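Local structure of putative methylthioribose-1-phosphate isomerase (Pyrococcus horikoshii OT3, 6A34) at residues 11-16 with 211-216; 260-265 with 328-333. The protein probably catalyses the interconversion of methylthioribose-1-phosphate and methylthioribulose-1-phosphate, a step of the methionine salvage pathway. All blocks are in the same frame, centred on the assembly; numbering follows the deposited sequence.

Contact 1 (11-16 with 211-216) and contact 2 (260-265 with 328-333) are both buried, lie in series along the chain and share no element; their centres are 26 Å apart and their nearest atoms about 11 Å. Contact 1 ties an N-terminal loop to helix 206-217 through one leucine, whereas contact 2 joins helix 261-270 to the loop that leads into strand 333-336. The chemistry differs accordingly. Between the segments of contact 1 the touch is wholly apolar, beside a glutamate whose carboxylate is held by a neighbouring loop and by R185 of helix 180-189; in contact 2 tyrosine and alanine packing is supplemented by two bridging waters. Each contact also reaches the second subunit.

Contact 1 of 2, residues 11-16 with 211-216; sequences TKLPRT and SAWEYS
A single side chain, L13, makes the whole contact from the loop side, and its two methyl branches divide the work. CD2 meets the six-membered ring of W213, 3.5 Å from CH2 and 3.6 Å from CZ3, approaching the indole obliquely. The other branch, CD1, rests 3.7 Å from CB of E214, where the two side chains run roughly at right angles. W213 reaches this point because its CG is anti to the backbone N (chi1 -178°), which carries the far rim of the indole out from the helix to the leucine. E214 instead has CG between its backbone N and carbonyl carbon; this chi1 of 54° turns the carboxylate to its own partners, while L13 touches CB. OE1 takes the backbone N of S171 and a salt bridge to R185, and OE2 the N of L172. The leucine thus packs against the aliphatic root of a buried acid whose charge is probably balanced by R185. This acid lies about 6 Å, side chain to side chain, from R57, a predicted substrate-binding residue. On the loop, T11 OG1 accepts the N-H of L13 at 3.1 Å in an ST turn, with an N-H...O angle of 165°, which probably steadies the backbone from which the leucine projects. The loop links helix 7-10 to strand 17-20 and meets helix 206-217, which follows strand 193-199 of the seven-stranded sheet. Helix 180-189 supplies R185 against T11 and L13, and on the helix W213 also packs on L32 and on P314 of the second subunit.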
loop_
_atom_site.group_PDB
_atom_site.type_symbol
_atom_site.label_atom_id
_atom_site.label_comp_id
_atom_site.label_asym_id
_atom_site.label_seq_id
_atom_site.Cartn_x
_atom_site.Cartn_y
_atom_site.Cartn_z
ATOM N N THR A 11 -4.674 24.344 -15.845
ATOM C CA THR A 11 -4.361 23.032 -16.411
ATOM C C THR A 11 -4.207 23.148 -17.927
ATOM O O THR A 11 -4.780 24.028 -18.533
ATOM C CB THR A 11 -5.459 22.005 -16.113
ATOM O OG1 THR A 11 -4.964 20.712 -16.482
ATOM C CG2 THR A 11 -6.746 22.305 -16.855
ATOM N N LYS A 12 -3.464 22.207 -18.505
ATOM C CA LYS A 12 -3.321 22.081 -19.940
ATOM C C LYS A 12 -4.224 20.960 -20.465
ATOM O O LYS A 12 -4.325 20.760 -21.650
ATOM C CB LYS A 12 -1.870 21.779 -20.305
ATOM C CG LYS A 12 -0.899 22.936 -20.133
ATOM C CD LYS A 12 0.562 22.484 -20.197
ATOM C CE LYS A 12 1.518 23.497 -19.596
ATOM N NZ LYS A 12 2.511 22.860 -18.694
ATOM N N LEU A 13 -4.863 20.232 -19.554
ATOM C CA LEU A 13 -5.739 19.154 -19.897
ATOM C C LEU A 13 -7.043 19.718 -20.447
ATOM O O LEU A 13 -7.551 20.720 -19.932
ATOM C CB LEU A 13 -6.040 18.313 -18.648
ATOM C CG LEU A 13 -4.903 17.428 -18.136
ATOM C CD1 LEU A 13 -5.262 16.827 -16.788
ATOM C CD2 LEU A 13 -4.551 16.325 -19.121
ATOM N N PRO A 14 -7.669 19.016 -21.420
ATOM C CA PRO A 14 -9.058 19.278 -21.785
ATOM C C PRO A 14 -9.979 18.789 -20.664
ATOM O O PRO A 14 -9.537 18.046 -19.766
ATOM C CB PRO A 14 -9.299 18.373 -23.000
ATOM C CG PRO A 14 -8.405 17.187 -22.699
ATOM C CD PRO A 14 -7.166 17.792 -22.060
ATOM N N ARG A 15 -11.247 19.199 -20.736
ATOM C CA ARG A 15 -12.264 18.679 -19.875
ATOM C C ARG A 15 -12.270 17.150 -20.012
ATOM O O ARG A 15 -11.953 16.603 -21.060
ATOM C CB ARG A 15 -13.603 19.364 -20.166
ATOM C CG ARG A 15 -13.791 20.640 -19.364
ATOM C CD ARG A 15 -14.543 21.823 -19.923
ATOM N NE ARG A 15 -15.887 21.801 -19.416
ATOM C CZ ARG A 15 -16.686 22.825 -19.103
ATOM N NH1 ARG A 15 -17.972 22.567 -19.057
ATOM N NH2 ARG A 15 -16.267 24.034 -18.786
ATOM N N THR A 16 -12.553 16.496 -18.889
ATOM C CA THR A 16 -12.662 15.047 -18.762
ATOM C C THR A 16 -13.762 14.527 -19.688
ATOM O O THR A 16 -13.659 13.442 -20.222
ATOM C CB THR A 16 -12.959 14.669 -17.302
ATOM O OG1 THR A 16 -11.850 15.114 -16.518
ATOM C CG2 THR A 16 -13.214 13.194 -17.102
ATOM N N SER A 211 -3.523 10.137 -10.730
ATOM C CA SER A 211 -3.029 11.381 -10.160
ATOM C C SER A 211 -1.610 11.659 -10.696
ATOM O O SER A 211 -1.288 12.810 -11.094
ATOM C CB SER A 211 -3.084 11.378 -8.641
ATOM O OG SER A 211 -4.417 11.495 -8.160
ATOM N N ALA A 212 -0.739 10.633 -10.695
ATOM C CA ALA A 212 0.680 10.861 -11.027
ATOM C C ALA A 212 0.771 11.407 -12.479
ATOM O O ALA A 212 1.562 12.307 -12.783
ATOM C CB ALA A 212 1.491 9.601 -10.797
ATOM N N TRP A 213 -0.098 10.885 -13.349
ATOM C CA TRP A 213 -0.175 11.243 -14.725
ATOM C C TRP A 213 -0.651 12.696 -14.899
ATOM O O TRP A 213 0.069 13.488 -15.470
ATOM C CB TRP A 213 -1.066 10.255 -15.475
ATOM C CG TRP A 213 -1.101 10.601 -16.921
ATOM C CD1 TRP A 213 -0.185 10.238 -17.856
ATOM C CD2 TRP A 213 -2.021 11.494 -17.568
ATOM N NE1 TRP A 213 -0.486 10.831 -19.047
ATOM C CE2 TRP A 213 -1.612 11.593 -18.915
ATOM C CE3 TRP A 213 -3.150 12.209 -17.153
ATOM C CZ2 TRP A 213 -2.285 12.383 -19.850
ATOM C CZ3 TRP A 213 -3.832 12.973 -18.084
ATOM C CH2 TRP A 213 -3.398 13.064 -19.411
ATOM N N GLU A 214 -1.837 13.049 -14.393
ATOM C CA GLU A 214 -2.397 14.392 -14.657
ATOM C C GLU A 214 -1.556 15.489 -13.998
ATOM O O GLU A 214 -1.445 16.556 -14.571
ATOM C CB GLU A 214 -3.867 14.542 -14.266
ATOM C CG GLU A 214 -4.233 14.182 -12.831
ATOM C CD GLU A 214 -5.595 14.754 -12.456
ATOM O OE1 GLU A 214 -5.691 15.995 -12.426
ATOM O OE2 GLU A 214 -6.587 13.976 -12.306
ATOM N N TYR A 215 -1.004 15.250 -12.793
ATOM C CA TYR A 215 -0.299 16.327 -12.114
ATOM C C TYR A 215 1.055 16.512 -12.790
ATOM O O TYR A 215 1.572 17.649 -12.888
ATOM C CB TYR A 215 -0.185 16.093 -10.604
ATOM C CG TYR A 215 -1.499 16.098 -9.858
ATOM C CD1 TYR A 215 -2.458 17.071 -10.104
ATOM C CD2 TYR A 215 -1.808 15.118 -8.926
ATOM C CE1 TYR A 215 -3.670 17.087 -9.432
ATOM C CE2 TYR A 215 -3.014 15.124 -8.244
ATOM C CZ TYR A 215 -3.955 16.111 -8.495
ATOM O OH TYR A 215 -5.167 16.121 -7.856
ATOM N N SER A 216 1.626 15.398 -13.245
ATOM C CA SER A 216 2.828 15.461 -14.050
ATOM C C SER A 216 2.551 16.179 -15.389
ATOM O O SER A 216 3.252 17.094 -15.755
ATOM C CB SER A 216 3.434 14.109 -14.255
ATOM O OG SER A 216 4.743 14.285 -14.751
#

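Contact 2 of 2, residues 260-265 with 328-333; sequences GTYMLA and HKYLTG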
loop_
_atom_site.group_PDB
_atom_site.type_symbol
_atom_site.label_atom_id
_atom_site.label_comp_id
_atom_site.label_asym_id
_atom_site.label_seq_id
_atom_site.Cartn_x
_atom_site.Cartn_y
_atom_site.Cartn_z
ATOM N N GLY A 260 -7.514 4.008 3.274
ATOM C CA GLY A 260 -6.223 4.611 3.599
ATOM C C GLY A 260 -6.332 6.020 4.152
ATOM O O GLY A 260 -5.396 6.504 4.752
ATOM N N THR A 261 -7.469 6.680 3.933
ATOM C CA THR A 261 -7.680 8.058 4.365
ATOM C C THR A 261 -7.627 8.125 5.891
ATOM O O THR A 261 -6.966 8.996 6.455
ATOM C CB THR A 261 -8.980 8.634 3.787
ATOM O OG1 THR A 261 -8.877 8.625 2.365
ATOM C CG2 THR A 261 -9.233 10.050 4.237
ATOM N N TYR A 262 -8.313 7.177 6.542
ATOM C CA TYR A 262 -8.353 7.084 7.990
ATOM C C TYR A 262 -6.936 6.926 8.532
ATOM O O TYR A 262 -6.583 7.570 9.509
ATOM C CB TYR A 262 -9.301 5.977 8.476
ATOM C CG TYR A 262 -9.215 5.727 9.960
ATOM C CD1 TYR A 262 -9.507 6.729 10.864
ATOM C CD2 TYR A 262 -8.820 4.496 10.467
ATOM C CE1 TYR A 262 -9.392 6.531 12.235
ATOM C CE2 TYR A 262 -8.708 4.279 11.830
ATOM C CZ TYR A 262 -8.990 5.296 12.724
ATOM O OH TYR A 262 -8.904 5.079 14.074
ATOM N N MET A 263 -6.130 6.095 7.872
ATOM C CA MET A 263 -4.704 5.876 8.240
ATOM C C MET A 263 -3.940 7.209 8.269
ATOM O O MET A 263 -3.196 7.498 9.232
ATOM C CB MET A 263 -4.005 4.924 7.266
ATOM C CG MET A 263 -2.475 4.803 7.535
ATOM S SD MET A 263 -1.485 5.731 6.319
ATOM C CE MET A 263 -1.746 4.579 4.973
ATOM N N LEU A 264 -4.103 7.988 7.195
ATOM C CA LEU A 264 -3.502 9.338 7.027
ATOM C C LEU A 264 -3.988 10.301 8.117
ATOM O O LEU A 264 -3.232 11.116 8.610
ATOM C CB LEU A 264 -3.896 9.895 5.652
ATOM C CG LEU A 264 -3.233 9.243 4.444
ATOM C CD1 LEU A 264 -3.675 9.946 3.163
ATOM C CD2 LEU A 264 -1.715 9.253 4.597
ATOM N N ALA A 265 -5.286 10.277 8.403
ATOM C CA ALA A 265 -5.866 11.160 9.453
ATOM C C ALA A 265 -5.153 10.886 10.794
ATOM O O ALA A 265 -4.741 11.818 11.485
ATOM C CB ALA A 265 -7.364 10.941 9.557
ATOM N N HIS A 328 -14.560 13.050 12.555
ATOM C CA HIS A 328 -14.426 14.488 12.265
ATOM C C HIS A 328 -13.299 15.144 13.064
ATOM O O HIS A 328 -12.736 16.092 12.594
ATOM C CB HIS A 328 -15.742 15.244 12.479
ATOM C CG HIS A 328 -16.261 15.156 13.871
ATOM N ND1 HIS A 328 -15.819 16.008 14.888
ATOM C CD2 HIS A 328 -17.164 14.315 14.415
ATOM C CE1 HIS A 328 -16.427 15.663 16.017
ATOM N NE2 HIS A 328 -17.260 14.618 15.746
ATOM N N LYS A 329 -12.969 14.617 14.243
ATOM C CA LYS A 329 -12.009 15.226 15.133
ATOM C C LYS A 329 -10.585 15.296 14.545
ATOM O O LYS A 329 -9.738 16.135 14.983
ATOM C CB LYS A 329 -12.003 14.476 16.470
ATOM C CG LYS A 329 -11.426 13.068 16.435
ATOM C CD LYS A 329 -11.208 12.477 17.826
ATOM C CE LYS A 329 -10.590 11.097 17.805
ATOM N NZ LYS A 329 -10.078 10.697 19.134
ATOM N N TYR A 330 -10.291 14.429 13.579
ATOM C CA TYR A 330 -9.036 14.439 12.858
ATOM C C TYR A 330 -8.969 15.585 11.833
ATOM O O TYR A 330 -7.880 15.865 11.314
ATOM C CB TYR A 330 -8.841 13.071 12.179
ATOM C CG TYR A 330 -8.682 11.922 13.146
ATOM C CD1 TYR A 330 -7.503 11.769 13.839
ATOM C CD2 TYR A 330 -9.666 10.983 13.367
ATOM C CE1 TYR A 330 -7.318 10.772 14.775
ATOM C CE2 TYR A 330 -9.483 9.935 14.266
ATOM C CZ TYR A 330 -8.302 9.833 14.980
ATOM O OH TYR A 330 -8.058 8.852 15.912
ATOM N N LEU A 331 -10.099 16.247 11.525
ATOM C CA LEU A 331 -10.114 17.303 10.477
ATOM C C LEU A 331 -9.705 18.653 11.069
ATOM O O LEU A 331 -10.243 19.090 12.061
ATOM C CB LEU A 331 -11.494 17.428 9.839
ATOM C CG LEU A 331 -11.875 16.348 8.840
ATOM C CD1 LEU A 331 -13.376 16.365 8.567
ATOM C CD2 LEU A 331 -11.118 16.535 7.540
ATOM N N THR A 332 -8.794 19.340 10.378
ATOM C CA THR A 332 -8.480 20.722 10.668
ATOM C C THR A 332 -9.592 21.610 10.086
ATOM O O THR A 332 -9.964 22.579 10.666
ATOM C CB THR A 332 -7.096 21.083 10.127
ATOM O OG1 THR A 332 -6.139 20.156 10.638
ATOM C CG2 THR A 332 -6.704 22.497 10.488
ATOM N N GLY A 333 -10.056 21.290 8.884
ATOM C CA GLY A 333 -11.152 21.988 8.240
ATOM C C GLY A 333 -11.684 21.231 7.041
ATOM O O GLY A 333 -11.073 20.252 6.581
HETATM O O HOH W 1 -9.687 6.900 15.899
HETATM O O HOH W 2 -5.343 14.565 11.771
#
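This is a buried, partly water-bridged helix-to-loop contact at the flank of the Rossmann-like domain of the eIF-2B-related MtnA family, where Y330 leans on helix 261-270. The helix precedes strand 275-278, and the loop, with a 3-10 turn at 328-330, leads into the neighbouring parallel strand 333-336. The backbones come close at A265, whose CB lies 3.7 Å from CB of Y330. With CG of Y330 anti to its carbonyl carbon (chi1 -65°), the ring runs on past A265 toward Y262, and its CD1 sits 3.6 Å from A265 O. The two tyrosines then cross obliquely: CE2 of Y330 comes to the edge of the Y262 ring, near its plane, at 4.0 Å from CE1, too glancing for a stack. V266 and R269, further along the same helix, also touch the Y330 side chain.

Polar groups beside this apolar patch are joined through solvent. Water 2 donates to A265 O at 2.8 Å and to Y330 O at 2.9 Å, linking the two main chains. Y262 OH hydrogen-bonds NE2 of H271 of the second subunit, so the contact borders the dimer interface. Water 1 bridges the phenols, lying in the plane of both rings, 2.7 Å from Y262 OH and 2.5 Å from Y330 OH.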